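Local coordinates for protein 3-dehydroquinate dehydratase (PDB 4PH6) that catalyses the cis-dehydration of 3-dehydroquinate to 3-dehydroshikimate, the third step of the chorismate pathway, through an imine intermediate on an active-site lysine, at residues R85-K88 and M93-S96; N99-Y104 and P124-T129; I118-N123 and Q165-D170; L143-F148 and V158-Q163. All blocks are in the same frame, centred on the assembly; numbering follows the deposited sequence.

The four contacts follow a (beta/alpha)8 barrel from strand 80-83 to helix 154-166. Contact 1 closes the loop leading into helix 97-110; contact 2 packs that helix on helix 124-136, with the two centres about 14 Å apart. Contacts 3 and 4, about 9 Å apart between centres, both use helix 154-166, contact 3 against the end of strand 115-119 and contact 4 against its neighbour in the sheet, strand 140-147; contact 4 falls within the chain span that contact 3 brackets. Contacts 2 and 3 alternate along the sequence and are joined by the salt bridge from Asp-128 to Arg-167. Near the predicted catalytic centre, Arg-85 of contact 1 pairs with Glu-119 of contact 3, close to His-146 of contact 4.

Contact 1. Residues R85-K88 and M93-S96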
loop_
_atom_site.group_PDB
_atom_site.type_symbol
_atom_site.label_atom_id
_atom_site.label_comp_id
_atom_site.label_asym_id
_atom_site.label_seq_id
_atom_site.Cartn_x
_atom_site.Cartn_y
_atom_site.Cartn_z
ATOM N N ARG A 85 -18.435 -11.359 -17.200
ATOM C CA ARG A 85 -18.172 -11.991 -15.910
ATOM C C ARG A 85 -19.308 -12.954 -15.578
ATOM O O ARG A 85 -20.478 -12.565 -15.577
ATOM C CB ARG A 85 -18.001 -10.958 -14.802
ATOM C CG ARG A 85 -17.567 -11.537 -13.460
ATOM C CD ARG A 85 -16.210 -12.203 -13.541
ATOM N NE ARG A 85 -15.202 -11.281 -14.047
ATOM C CZ ARG A 85 -14.326 -11.581 -15.001
ATOM N NH1 ARG A 85 -14.311 -12.790 -15.542
ATOM N NH2 ARG A 85 -13.444 -10.677 -15.390
ATOM N N THR A 86 -18.976 -14.208 -15.315
ATOM C CA THR A 86 -20.023 -15.179 -15.006
ATOM C C THR A 86 -20.489 -14.992 -13.570
ATOM O O THR A 86 -19.730 -14.532 -12.713
ATOM C CB THR A 86 -19.564 -16.630 -15.197
ATOM O OG1 THR A 86 -18.613 -16.963 -14.179
ATOM C CG2 THR A 86 -18.933 -16.809 -16.572
ATOM N N GLN A 87 -21.730 -15.384 -13.317
ATOM C CA GLN A 87 -22.383 -15.175 -12.032
ATOM C C GLN A 87 -21.601 -15.759 -10.851
ATOM O O GLN A 87 -21.552 -15.153 -9.789
ATOM C CB GLN A 87 -23.794 -15.769 -12.073
ATOM C CG GLN A 87 -24.734 -15.267 -10.990
ATOM C CD GLN A 87 -26.180 -15.706 -11.217
ATOM O OE1 GLN A 87 -26.437 -16.780 -11.773
ATOM N NE2 GLN A 87 -27.128 -14.871 -10.795
ATOM N N LYS A 88 -20.971 -16.919 -11.030
ATOM C CA LYS A 88 -20.285 -17.564 -9.908
ATOM C C LYS A 88 -18.985 -16.842 -9.522
ATOM O O LYS A 88 -18.377 -17.152 -8.492
ATOM C CB LYS A 88 -19.987 -19.034 -10.223
ATOM C CG LYS A 88 -19.857 -19.930 -8.985
ATOM C CD LYS A 88 -18.966 -21.149 -9.293
ATOM C CE LYS A 88 -19.712 -22.491 -9.268
ATOM N NZ LYS A 88 -19.389 -23.323 -8.072
ATOM N N MET A 93 -25.541 -11.647 -14.184
ATOM C CA MET A 93 -26.673 -12.459 -14.636
ATOM C C MET A 93 -26.352 -13.929 -14.878
ATOM O O MET A 93 -25.234 -14.288 -15.269
ATOM C CB MET A 93 -27.251 -11.878 -15.925
ATOM C CG MET A 93 -26.255 -11.845 -17.051
ATOM S SD MET A 93 -26.927 -11.232 -18.603
ATOM C CE MET A 93 -27.897 -12.625 -19.133
ATOM N N ALA A 94 -27.359 -14.768 -14.657
ATOM C CA ALA A 94 -27.295 -16.170 -15.033
ATOM C C ALA A 94 -27.135 -16.300 -16.556
ATOM O O ALA A 94 -27.699 -15.524 -17.325
ATOM C CB ALA A 94 -28.539 -16.900 -14.554
ATOM N N PHE A 95 -26.368 -17.292 -16.984
ATOM C CA PHE A 95 -26.045 -17.459 -18.392
ATOM C C PHE A 95 -25.537 -18.878 -18.538
ATOM O O PHE A 95 -24.652 -19.298 -17.787
ATOM C CB PHE A 95 -24.984 -16.436 -18.830
ATOM C CG PHE A 95 -25.146 -15.910 -20.244
ATOM C CD1 PHE A 95 -26.362 -15.408 -20.687
ATOM C CD2 PHE A 95 -24.056 -15.851 -21.106
ATOM C CE1 PHE A 95 -26.497 -14.895 -21.972
ATOM C CE2 PHE A 95 -24.184 -15.336 -22.385
ATOM C CZ PHE A 95 -25.407 -14.855 -22.817
ATOM N N SER A 96 -26.116 -19.626 -19.473
ATOM C CA SER A 96 -25.652 -20.973 -19.767
ATOM C C SER A 96 -24.212 -20.945 -20.264
ATOM O O SER A 96 -23.791 -19.972 -20.894
ATOM C CB SER A 96 -26.545 -21.626 -20.817
ATOM O OG SER A 96 -26.417 -20.968 -22.070
HETATM O O HOH W 1 -22.872 -12.909 -15.047
HETATM O O HOH W 2 -23.246 -16.319 -15.444
#
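Gln-87 lies against Met-93 and Ala-94 in a water-mediated surface contact between the two limbs of one loop, the long connection that runs from strand 80-83 to helix 97-110. No direct hydrogen bond joins the limbs; two waters do the work. One gives a proton to Arg-85 O and accepts from Met-93 N, the latter at 3.1 Å between Met-93 N and the water oxygen. The other accepts from Gln-87 N and donates to Met-93 O, each of these two atoms lying 2.8 Å from it. Met-93 thus offers both its N-H and its carbonyl to the opposite limb, each through a water. In a (beta/alpha)8 barrel such loops after the strands surround the active site, and this one carries Arg-85, predicted to bind 3-dehydroquinate. Arg-85 turns its guanidinium away from the limb 93-96 and forms salt bridges with Asp-117 and Glu-119.

Gln-87 supplies the side-chain part. With CG anti to the backbone N (chi1 -162°) and the chain extended beyond it, the amide reaches across to Ala-94, where Gln-87 OE1 comes to 3.4 Å from Ala-94 CA and 3.5 Å from Ala-94 CB. Nearer its root, Gln-87 CB sits 3.8 Å from Met-93 O. The Met-93 side chain leaves in the other direction and packs on Val-58 and Phe-84.

Contact 2. Residues N99-Y104 and P124-T129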
loop_
_atom_site.group_PDB
_atom_site.type_symbol
_atom_site.label_atom_id
_atom_site.label_comp_id
_atom_site.label_asym_id
_atom_site.label_seq_id
_atom_site.Cartn_x
_atom_site.Cartn_y
_atom_site.Cartn_z
ATOM N N ASN A 99 -24.308 -20.391 -24.055
ATOM C CA ASN A 99 -24.446 -18.979 -24.405
ATOM C C ASN A 99 -23.166 -18.195 -24.112
ATOM O O ASN A 99 -22.822 -17.257 -24.828
ATOM C CB ASN A 99 -25.626 -18.349 -23.664
ATOM C CG ASN A 99 -26.959 -18.642 -24.338
ATOM O OD1 ASN A 99 -27.017 -18.846 -25.546
ATOM N ND2 ASN A 99 -28.034 -18.660 -23.557
ATOM N N TYR A 100 -22.462 -18.588 -23.060
ATOM C CA TYR A 100 -21.207 -17.959 -22.729
ATOM C C TYR A 100 -20.231 -18.118 -23.896
ATOM O O TYR A 100 -19.709 -17.129 -24.421
ATOM C CB TYR A 100 -20.633 -18.550 -21.442
ATOM C CG TYR A 100 -19.282 -17.999 -21.050
ATOM C CD1 TYR A 100 -19.170 -16.773 -20.406
ATOM C CD2 TYR A 100 -18.115 -18.715 -21.298
ATOM C CE1 TYR A 100 -17.925 -16.264 -20.037
ATOM C CE2 TYR A 100 -16.873 -18.217 -20.929
ATOM C CZ TYR A 100 -16.785 -16.993 -20.295
ATOM O OH TYR A 100 -15.550 -16.496 -19.927
ATOM N N PHE A 101 -20.014 -19.352 -24.334
ATOM C CA PHE A 101 -19.054 -19.588 -25.410
ATOM C C PHE A 101 -19.564 -19.153 -26.787
ATOM O O PHE A 101 -18.771 -18.727 -27.630
ATOM C CB PHE A 101 -18.645 -21.062 -25.430
ATOM C CG PHE A 101 -17.722 -21.425 -24.314
ATOM C CD1 PHE A 101 -16.395 -21.051 -24.357
ATOM C CD2 PHE A 101 -18.184 -22.113 -23.204
ATOM C CE1 PHE A 101 -15.541 -21.378 -23.334
ATOM C CE2 PHE A 101 -17.337 -22.440 -22.185
ATOM C CZ PHE A 101 -16.011 -22.075 -22.246
ATOM N N ALA A 102 -20.869 -19.241 -27.015
ATOM C CA ALA A 102 -21.439 -18.819 -28.301
ATOM C C ALA A 102 -21.280 -17.304 -28.529
ATOM O O ALA A 102 -20.959 -16.857 -29.642
ATOM C CB ALA A 102 -22.905 -19.220 -28.380
ATOM N N LEU A 103 -21.495 -16.527 -27.467
ATOM C CA LEU A 103 -21.334 -15.069 -27.510
ATOM C C LEU A 103 -19.906 -14.669 -27.856
ATOM O O LEU A 103 -19.677 -13.825 -28.725
ATOM C CB LEU A 103 -21.717 -14.442 -26.172
ATOM C CG LEU A 103 -21.552 -12.919 -26.038
ATOM C CD1 LEU A 103 -22.036 -12.152 -27.267
ATOM C CD2 LEU A 103 -22.273 -12.417 -24.794
ATOM N N TYR A 104 -18.954 -15.266 -27.149
ATOM C CA TYR A 104 -17.545 -14.979 -27.369
ATOM C C TYR A 104 -17.094 -15.367 -28.786
ATOM O O TYR A 104 -16.381 -14.601 -29.439
ATOM C CB TYR A 104 -16.692 -15.706 -26.325
ATOM C CG TYR A 104 -16.544 -14.978 -24.997
ATOM C CD1 TYR A 104 -17.031 -13.685 -24.818
ATOM C CD2 TYR A 104 -15.881 -15.578 -23.933
ATOM C CE1 TYR A 104 -16.870 -13.021 -23.609
ATOM C CE2 TYR A 104 -15.719 -14.931 -22.729
ATOM C CZ TYR A 104 -16.206 -13.652 -22.569
ATOM O OH TYR A 104 -16.033 -13.017 -21.354
ATOM N N PRO A 124 -12.784 -25.889 -20.237
ATOM C CA PRO A 124 -11.473 -25.736 -20.849
ATOM C C PRO A 124 -11.394 -26.197 -22.289
ATOM O O PRO A 124 -10.701 -25.584 -23.042
ATOM C CB PRO A 124 -10.573 -26.571 -19.963
ATOM C CG PRO A 124 -11.358 -26.800 -18.743
ATOM C CD PRO A 124 -12.774 -26.841 -19.137
ATOM N N LEU A 125 -12.041 -27.290 -22.642
ATOM C CA LEU A 125 -12.015 -27.764 -23.997
ATOM C C LEU A 125 -12.681 -26.745 -24.875
ATOM O O LEU A 125 -12.159 -26.391 -25.866
ATOM C CB LEU A 125 -12.706 -29.110 -24.088
ATOM C CG LEU A 125 -13.021 -29.742 -25.446
ATOM C CD1 LEU A 125 -13.833 -28.893 -26.393
ATOM C CD2 LEU A 125 -11.748 -30.161 -26.128
ATOM N N ALA A 126 -13.813 -26.234 -24.459
ATOM C CA ALA A 126 -14.464 -25.152 -25.176
ATOM C C ALA A 126 -13.619 -23.895 -25.140
ATOM O O ALA A 126 -13.525 -23.242 -26.087
ATOM C CB ALA A 126 -15.840 -24.852 -24.638
ATOM N N ALA A 127 -13.037 -23.606 -24.003
ATOM C CA ALA A 127 -12.281 -22.372 -23.841
ATOM C C ALA A 127 -11.002 -22.417 -24.665
ATOM O O ALA A 127 -10.635 -21.424 -25.284
ATOM C CB ALA A 127 -11.970 -22.106 -22.354
ATOM N N ASP A 128 -10.327 -23.565 -24.682
ATOM C CA ASP A 128 -9.096 -23.674 -25.455
ATOM C C ASP A 128 -9.363 -23.443 -26.945
ATOM O O ASP A 128 -8.618 -22.721 -27.617
ATOM C CB ASP A 128 -8.435 -25.037 -25.232
ATOM C CG ASP A 128 -7.725 -25.119 -23.893
ATOM O OD1 ASP A 128 -7.626 -24.073 -23.212
ATOM O OD2 ASP A 128 -7.250 -26.215 -23.530
ATOM N N THR A 129 -10.432 -24.042 -27.451
ATOM C CA THR A 129 -10.783 -23.882 -28.855
ATOM C C THR A 129 -11.045 -22.413 -29.154
ATOM O O THR A 129 -10.637 -21.910 -30.196
ATOM C CB THR A 129 -12.020 -24.725 -29.235
ATOM O OG1 THR A 129 -11.773 -26.093 -28.904
ATOM C CG2 THR A 129 -12.328 -24.602 -30.722
#
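Phe-101 places CG anti to its own carbonyl carbon, beside the backbone N (chi1 -74°), and its ring, turned by chi2 of -75°, lies broadside to the start of helix 124-136. Ala-126 CB stands over one face of the ring, 3.5 Å from the centroid of the Phe-101 ring and 6° off the ring normal, a nearly perpendicular CH-pi contact. The methyl is almost centred: it is 3.7 Å from Phe-101 CZ and 3.9 Å from Phe-101 CG at the far end of the ring. On the opposite face, Tyr-100 CD2 lies 3.8 Å above the plane of the Phe-101 ring, so the ring is sandwiched between a methyl and its sequence neighbour. Phe-101 CE1 reaches further along the second helix, to 3.4 Å from Ala-127 N and 3.8 Å from Ala-127 CB.

Helices 97-110 and 124-136 are successive helices of the barrel's outer layer, joined through strand 115-119. On the strand side Ala-127 also packs on Ile-118, and Asn-123 accepts from Ala-126 N at the start of the second helix. No hydrogen bond crosses; the ring rests on alanine methyls and on the peptide backbone between them, the short side chains letting it lie close to the helix.

Contact 3. Residues I118-N123 and Q165-D170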
loop_
_atom_site.group_PDB
_atom_site.type_symbol
_atom_site.label_atom_id
_atom_site.label_comp_id
_atom_site.label_asym_id
_atom_site.label_seq_id
_atom_site.Cartn_x
_atom_site.Cartn_y
_atom_site.Cartn_z
ATOM N N ILE A 118 -11.422 -14.516 -20.387
ATOM C CA ILE A 118 -11.938 -15.874 -20.286
ATOM C C ILE A 118 -11.620 -16.447 -18.903
ATOM O O ILE A 118 -10.473 -16.472 -18.477
ATOM C CB ILE A 118 -11.349 -16.794 -21.364
ATOM C CG1 ILE A 118 -11.670 -16.252 -22.760
ATOM C CG2 ILE A 118 -11.868 -18.243 -21.196
ATOM C CD1 ILE A 118 -11.041 -17.040 -23.881
ATOM N N GLU A 119 -12.645 -16.893 -18.198
ATOM C CA GLU A 119 -12.439 -17.433 -16.865
ATOM C C GLU A 119 -11.724 -18.783 -16.910
ATOM O O GLU A 119 -12.124 -19.691 -17.637
ATOM C CB GLU A 119 -13.770 -17.525 -16.135
ATOM C CG GLU A 119 -14.371 -16.151 -15.929
ATOM C CD GLU A 119 -15.732 -16.163 -15.279
ATOM O OE1 GLU A 119 -16.276 -17.254 -14.998
ATOM O OE2 GLU A 119 -16.269 -15.057 -15.061
ATOM N N LEU A 120 -10.639 -18.872 -16.142
ATOM C CA LEU A 120 -9.855 -20.092 -16.004
ATOM C C LEU A 120 -10.729 -21.332 -15.843
ATOM O O LEU A 120 -10.453 -22.367 -16.446
ATOM C CB LEU A 120 -8.897 -19.972 -14.808
ATOM C CG LEU A 120 -8.160 -21.226 -14.307
ATOM C CD1 LEU A 120 -7.149 -21.746 -15.339
ATOM C CD2 LEU A 120 -7.475 -20.983 -12.957
ATOM N N PHE A 121 -11.769 -21.234 -15.027
ATOM C CA PHE A 121 -12.581 -22.375 -14.618
ATOM C C PHE A 121 -13.726 -22.775 -15.560
ATOM O O PHE A 121 -14.359 -23.722 -15.333
ATOM C CB PHE A 121 -13.110 -22.254 -13.176
ATOM C CG PHE A 121 -12.045 -22.357 -12.134
ATOM C CD1 PHE A 121 -11.961 -21.452 -11.147
ATOM C CD2 PHE A 121 -11.118 -23.327 -12.180
ATOM C CE1 PHE A 121 -10.980 -21.511 -10.206
ATOM C CE2 PHE A 121 -10.119 -23.386 -11.244
ATOM C CZ PHE A 121 -10.050 -22.480 -10.250
ATOM N N ALA A 122 -13.951 -22.021 -16.609
ATOM C CA ALA A 122 -14.934 -22.361 -17.597
ATOM C C ALA A 122 -14.440 -23.563 -18.321
ATOM O O ALA A 122 -13.315 -23.847 -18.287
ATOM C CB ALA A 122 -15.161 -21.227 -18.567
ATOM N N ASN A 123 -15.348 -24.242 -18.993
ATOM C CA ASN A 123 -15.032 -25.458 -19.744
ATOM C C ASN A 123 -13.850 -25.248 -20.633
ATOM O O ASN A 123 -13.854 -24.579 -21.590
ATOM C CB ASN A 123 -16.194 -25.804 -20.678
ATOM C CG ASN A 123 -16.017 -27.146 -21.411
ATOM O OD1 ASN A 123 -15.187 -27.364 -22.248
ATOM N ND2 ASN A 123 -16.848 -28.035 -21.046
ATOM N N GLN A 165 -1.248 -19.366 -17.127
ATOM C CA GLN A 165 -0.087 -19.232 -17.985
ATOM C C GLN A 165 0.109 -20.534 -18.789
ATOM O O GLN A 165 0.407 -20.488 -19.986
ATOM C CB GLN A 165 1.166 -18.877 -17.161
ATOM C CG GLN A 165 2.439 -18.547 -17.983
ATOM C CD GLN A 165 3.614 -18.091 -17.108
ATOM O OE1 GLN A 165 3.793 -16.901 -16.858
ATOM N NE2 GLN A 165 4.399 -19.040 -16.627
ATOM N N MET A 166 -0.104 -21.681 -18.144
ATOM C CA MET A 166 0.015 -22.977 -18.820
ATOM C C MET A 166 -1.019 -23.151 -19.924
ATOM O O MET A 166 -0.794 -23.893 -20.881
ATOM C CB MET A 166 -0.130 -24.131 -17.822
ATOM C CG MET A 166 1.042 -24.307 -16.875
ATOM S SD MET A 166 0.732 -25.537 -15.594
ATOM C CE MET A 166 2.272 -25.426 -14.695
ATOM N N ARG A 167 -2.164 -22.498 -19.769
ATOM C CA ARG A 167 -3.212 -22.552 -20.778
ATOM C C ARG A 167 -3.000 -21.446 -21.795
ATOM O O ARG A 167 -3.946 -21.044 -22.466
ATOM C CB ARG A 167 -4.611 -22.398 -20.158
ATOM C CG ARG A 167 -4.991 -23.415 -19.084
ATOM C CD ARG A 167 -5.944 -24.494 -19.597
ATOM N NE ARG A 167 -7.097 -23.962 -20.327
ATOM C CZ ARG A 167 -8.217 -23.502 -19.769
ATOM N NH1 ARG A 167 -8.354 -23.481 -18.445
ATOM N NH2 ARG A 167 -9.201 -23.046 -20.542
ATOM N N GLN A 168 -1.775 -20.926 -21.877
ATOM C CA GLN A 168 -1.390 -19.933 -22.889
ATOM C C GLN A 168 -2.154 -18.601 -22.794
ATOM O O GLN A 168 -2.474 -17.977 -23.810
ATOM C CB GLN A 168 -1.557 -20.520 -24.298
ATOM C CG GLN A 168 -0.808 -21.829 -24.544
ATOM C CD GLN A 168 -1.010 -22.385 -25.954
ATOM O OE1 GLN A 168 -0.954 -21.647 -26.943
ATOM N NE2 GLN A 168 -1.251 -23.692 -26.048
ATOM N N ALA A 169 -2.433 -18.155 -21.574
ATOM C CA ALA A 169 -2.934 -16.803 -21.388
ATOM C C ALA A 169 -1.882 -15.787 -21.825
ATOM O O ALA A 169 -0.686 -15.971 -21.594
ATOM C CB ALA A 169 -3.311 -16.563 -19.949
ATOM N N ASP A 170 -2.328 -14.718 -22.468
ATOM C CA ASP A 170 -1.447 -13.587 -22.696
ATOM C C ASP A 170 -1.285 -12.784 -21.395
ATOM O O ASP A 170 -0.230 -12.216 -21.126
ATOM C CB ASP A 170 -1.989 -12.721 -23.830
ATOM C CG ASP A 170 -1.913 -13.431 -25.172
ATOM O OD1 ASP A 170 -0.808 -13.873 -25.538
ATOM O OD2 ASP A 170 -2.955 -13.580 -25.845
HETATM O O HOH W 3 -11.254 -21.675 -19.086
#
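Arg-167 NH1 donates to Leu-120 O in a bond 3.1 Å long and fairly straight, with 156° at the hydrogen. It meets a lone pair in the carbonyl plane, and the oxygen lies only 5° out of the guanidinium plane. The other two nitrogens are held as well: NH2 donates to a water, and NE makes a salt bridge with Asp-128 of helix 124-136. The water, also at the guanidinium edge, sits 2.9 Å from Arg-167 NH2 and is within hydrogen-bonding distance of Glu-119 O and Ala-122 O.

These carbonyls belong to a type I beta turn, Glu-119 to Ala-122, that follows strand 115-119 of the barrel and leads to Asn-123, the N-cap of helix 124-136. Arg-167 itself stands where helix 154-166 ends in a Schellman motif, with Gln-168 as the C-prime residue at positive phi. Its chain bends at chi2 and again at chi3, bringing the guanidinium edge round to the turn.

Leu-120 CD1 also lies 3.8 Å from Arg-167 NH1, a methyl beside the nitrogen that its own carbonyl binds, while the leucine packs on Arg-160 and Met-164 of helix 154-166. Pro-124 and Ala-127 of helix 124-136 also touch the arginine.

Contact 4. Residues L143-F148 and V158-Q163; sequences LCNHDF and VARLRQ
Direct hydrogen bonding between the two segments comes down to one bond, from Arg-160 NH1 to Asn-145 OD1, at 2.8 Å and with 148° at the hydrogen. The oxygen lies near the guanidinium plane, at its edge, but the donor is tilted 27° from the plane of the asparagine carbonyl. The two flat groups are steeply inclined to each other, 75° between amide and guanidinium. Arg-160 runs extended from CG to NE, long enough to carry its end from the helix to the strand.

A water makes the second bridge. It accepts from Arg-160 NH1, 3.0 Å from that nitrogen, and donates to Asp-147 OD2 at 2.6 Å from that oxygen, so Arg-160 NH1 serves Asn-145 directly and Asp-147 through the water.

Among charges, Glu-156, one turn earlier in the helix, forms a salt bridge with Arg-160 NE, and Asp-147 pairs with Lys-150. Asp-147 OD2 and Arg-160 NH1 stay 4.6 Å apart, with the water between them.

Packing is slight: Arg-160 CD approaches Asn-145 OD1 to 3.5 Å, and Phe-121 adjoins the asparagine from the neighbouring loop.

Asn-145 and Asp-147 face the helix, whereas His-146 between them points away from it and hydrogen-bonds Lys-173, the predicted Schiff-base lysine. This is the beta-alpha-beta unit of a (beta/alpha)8 barrel, strand 140-147, helix 154-166 and strand 171-176, with the predicted catalytic pair of a type I dehydroquinase on its inner face.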
loop_
_atom_site.group_PDB
_atom_site.type_symbol
_atom_site.label_atom_id
_atom_site.label_comp_id
_atom_site.label_asym_id
_atom_site.label_seq_id
_atom_site.Cartn_x
_atom_site.Cartn_y
_atom_site.Cartn_z
ATOM N N LEU A 143 -6.865 -14.730 -19.290
ATOM C CA LEU A 143 -7.469 -15.762 -18.448
ATOM C C LEU A 143 -7.562 -15.183 -17.054
ATOM O O LEU A 143 -6.734 -14.369 -16.661
ATOM C CB LEU A 143 -6.664 -17.068 -18.447
ATOM C CG LEU A 143 -6.668 -17.863 -19.760
ATOM C CD1 LEU A 143 -6.276 -19.322 -19.534
ATOM C CD2 LEU A 143 -8.003 -17.765 -20.498
ATOM N N CYS A 144 -8.578 -15.585 -16.305
ATOM C CA CYS A 144 -8.857 -14.901 -15.066
ATOM C C CYS A 144 -9.673 -15.717 -14.096
ATOM O O CYS A 144 -10.424 -16.622 -14.479
ATOM C CB CYS A 144 -9.585 -13.604 -15.363
ATOM S SG CYS A 144 -11.087 -13.927 -16.248
ATOM N N ASN A 145 -9.524 -15.373 -12.827
ATOM C CA ASN A 145 -10.301 -16.015 -11.785
ATOM C C ASN A 145 -10.706 -15.003 -10.723
ATOM O O ASN A 145 -9.940 -14.112 -10.377
ATOM C CB ASN A 145 -9.512 -17.173 -11.172
ATOM C CG ASN A 145 -10.198 -17.768 -9.963
ATOM O OD1 ASN A 145 -9.670 -17.724 -8.865
ATOM N ND2 ASN A 145 -11.403 -18.302 -10.160
ATOM N N HIS A 146 -11.926 -15.132 -10.227
ATOM C CA HIS A 146 -12.422 -14.236 -9.193
ATOM C C HIS A 146 -13.081 -15.012 -8.086
ATOM O O HIS A 146 -13.973 -15.823 -8.336
ATOM C CB HIS A 146 -13.437 -13.246 -9.762
ATOM C CG HIS A 146 -12.891 -12.401 -10.863
ATOM N ND1 HIS A 146 -12.774 -12.864 -12.149
ATOM C CD2 HIS A 146 -12.414 -11.139 -10.860
ATOM C CE1 HIS A 146 -12.237 -11.910 -12.900
ATOM N NE2 HIS A 146 -12.027 -10.854 -12.142
ATOM N N ASP A 147 -12.651 -14.750 -6.859
ATOM C CA ASP A 147 -13.341 -15.266 -5.688
ATOM C C ASP A 147 -13.829 -14.090 -4.867
ATOM O O ASP A 147 -13.025 -13.406 -4.248
ATOM C CB ASP A 147 -12.417 -16.148 -4.860
ATOM C CG ASP A 147 -13.174 -17.001 -3.855
ATOM O OD1 ASP A 147 -14.192 -16.529 -3.302
ATOM O OD2 ASP A 147 -12.745 -18.142 -3.620
ATOM N N PHE A 148 -15.140 -13.858 -4.847
ATOM C CA PHE A 148 -15.676 -12.673 -4.181
ATOM C C PHE A 148 -16.139 -12.962 -2.760
ATOM O O PHE A 148 -16.729 -12.095 -2.109
ATOM C CB PHE A 148 -16.819 -12.042 -5.002
ATOM C CG PHE A 148 -18.071 -12.881 -5.091
ATOM C CD1 PHE A 148 -19.104 -12.720 -4.176
ATOM C CD2 PHE A 148 -18.237 -13.803 -6.119
ATOM C CE1 PHE A 148 -20.275 -13.482 -4.270
ATOM C CE2 PHE A 148 -19.402 -14.570 -6.216
ATOM C CZ PHE A 148 -20.419 -14.408 -5.291
ATOM N N VAL A 158 -1.165 -18.740 -6.375
ATOM C CA VAL A 158 -0.016 -18.942 -7.250
ATOM C C VAL A 158 -0.284 -20.083 -8.240
ATOM O O VAL A 158 0.061 -19.986 -9.415
ATOM C CB VAL A 158 1.275 -19.250 -6.425
ATOM C CG1 VAL A 158 2.396 -19.746 -7.315
ATOM C CG2 VAL A 158 1.718 -18.011 -5.638
ATOM N N ALA A 159 -0.896 -21.161 -7.761
ATOM C CA ALA A 159 -1.179 -22.300 -8.610
ATOM C C ALA A 159 -2.179 -21.916 -9.686
ATOM O O ALA A 159 -2.048 -22.341 -10.834
ATOM C CB ALA A 159 -1.701 -23.487 -7.784
ATOM N N ARG A 160 -3.171 -21.108 -9.319
ATOM C CA ARG A 160 -4.167 -20.686 -10.291
ATOM C C ARG A 160 -3.544 -19.772 -11.335
ATOM O O ARG A 160 -3.823 -19.909 -12.523
ATOM C CB ARG A 160 -5.350 -20.009 -9.608
ATOM C CG ARG A 160 -6.186 -20.982 -8.792
ATOM C CD ARG A 160 -7.438 -20.334 -8.260
ATOM N NE ARG A 160 -8.114 -21.185 -7.281
ATOM C CZ ARG A 160 -9.230 -20.846 -6.634
ATOM N NH1 ARG A 160 -9.808 -19.674 -6.860
ATOM N NH2 ARG A 160 -9.755 -21.676 -5.746
ATOM N N LEU A 161 -2.684 -18.856 -10.902
ATOM C CA LEU A 161 -2.025 -17.967 -11.847
ATOM C C LEU A 161 -1.128 -18.796 -12.767
ATOM O O LEU A 161 -1.023 -18.521 -13.961
ATOM C CB LEU A 161 -1.218 -16.880 -11.116
ATOM C CG LEU A 161 -2.069 -15.803 -10.435
ATOM C CD1 LEU A 161 -1.231 -14.931 -9.509
ATOM C CD2 LEU A 161 -2.823 -14.940 -11.464
ATOM N N ARG A 162 -0.496 -19.820 -12.213
ATOM C CA ARG A 162 0.394 -20.658 -13.006
ATOM C C ARG A 162 -0.371 -21.517 -14.010
ATOM O O ARG A 162 0.139 -21.791 -15.092
ATOM C CB ARG A 162 1.242 -21.565 -12.105
ATOM C CG ARG A 162 2.370 -20.859 -11.355
ATOM C CD ARG A 162 3.140 -21.862 -10.535
ATOM N NE ARG A 162 3.904 -22.759 -11.395
ATOM C CZ ARG A 162 4.398 -23.922 -11.001
ATOM N NH1 ARG A 162 4.178 -24.356 -9.763
ATOM N NH2 ARG A 162 5.087 -24.656 -11.855
ATOM N N GLN A 163 -1.583 -21.943 -13.655
ATOM C CA GLN A 163 -2.394 -22.756 -14.567
ATOM C C GLN A 163 -2.893 -21.924 -15.759
ATOM O O GLN A 163 -3.011 -22.443 -16.866
ATOM C CB GLN A 163 -3.581 -23.400 -13.831
ATOM C CG GLN A 163 -3.206 -24.434 -12.737
ATOM C CD GLN A 163 -3.227 -25.884 -13.242
ATOM O OE1 GLN A 163 -3.566 -26.142 -14.419
ATOM N NE2 GLN A 163 -2.865 -26.838 -12.359
HETATM O O HOH W 4 -12.329 -20.057 -5.338
#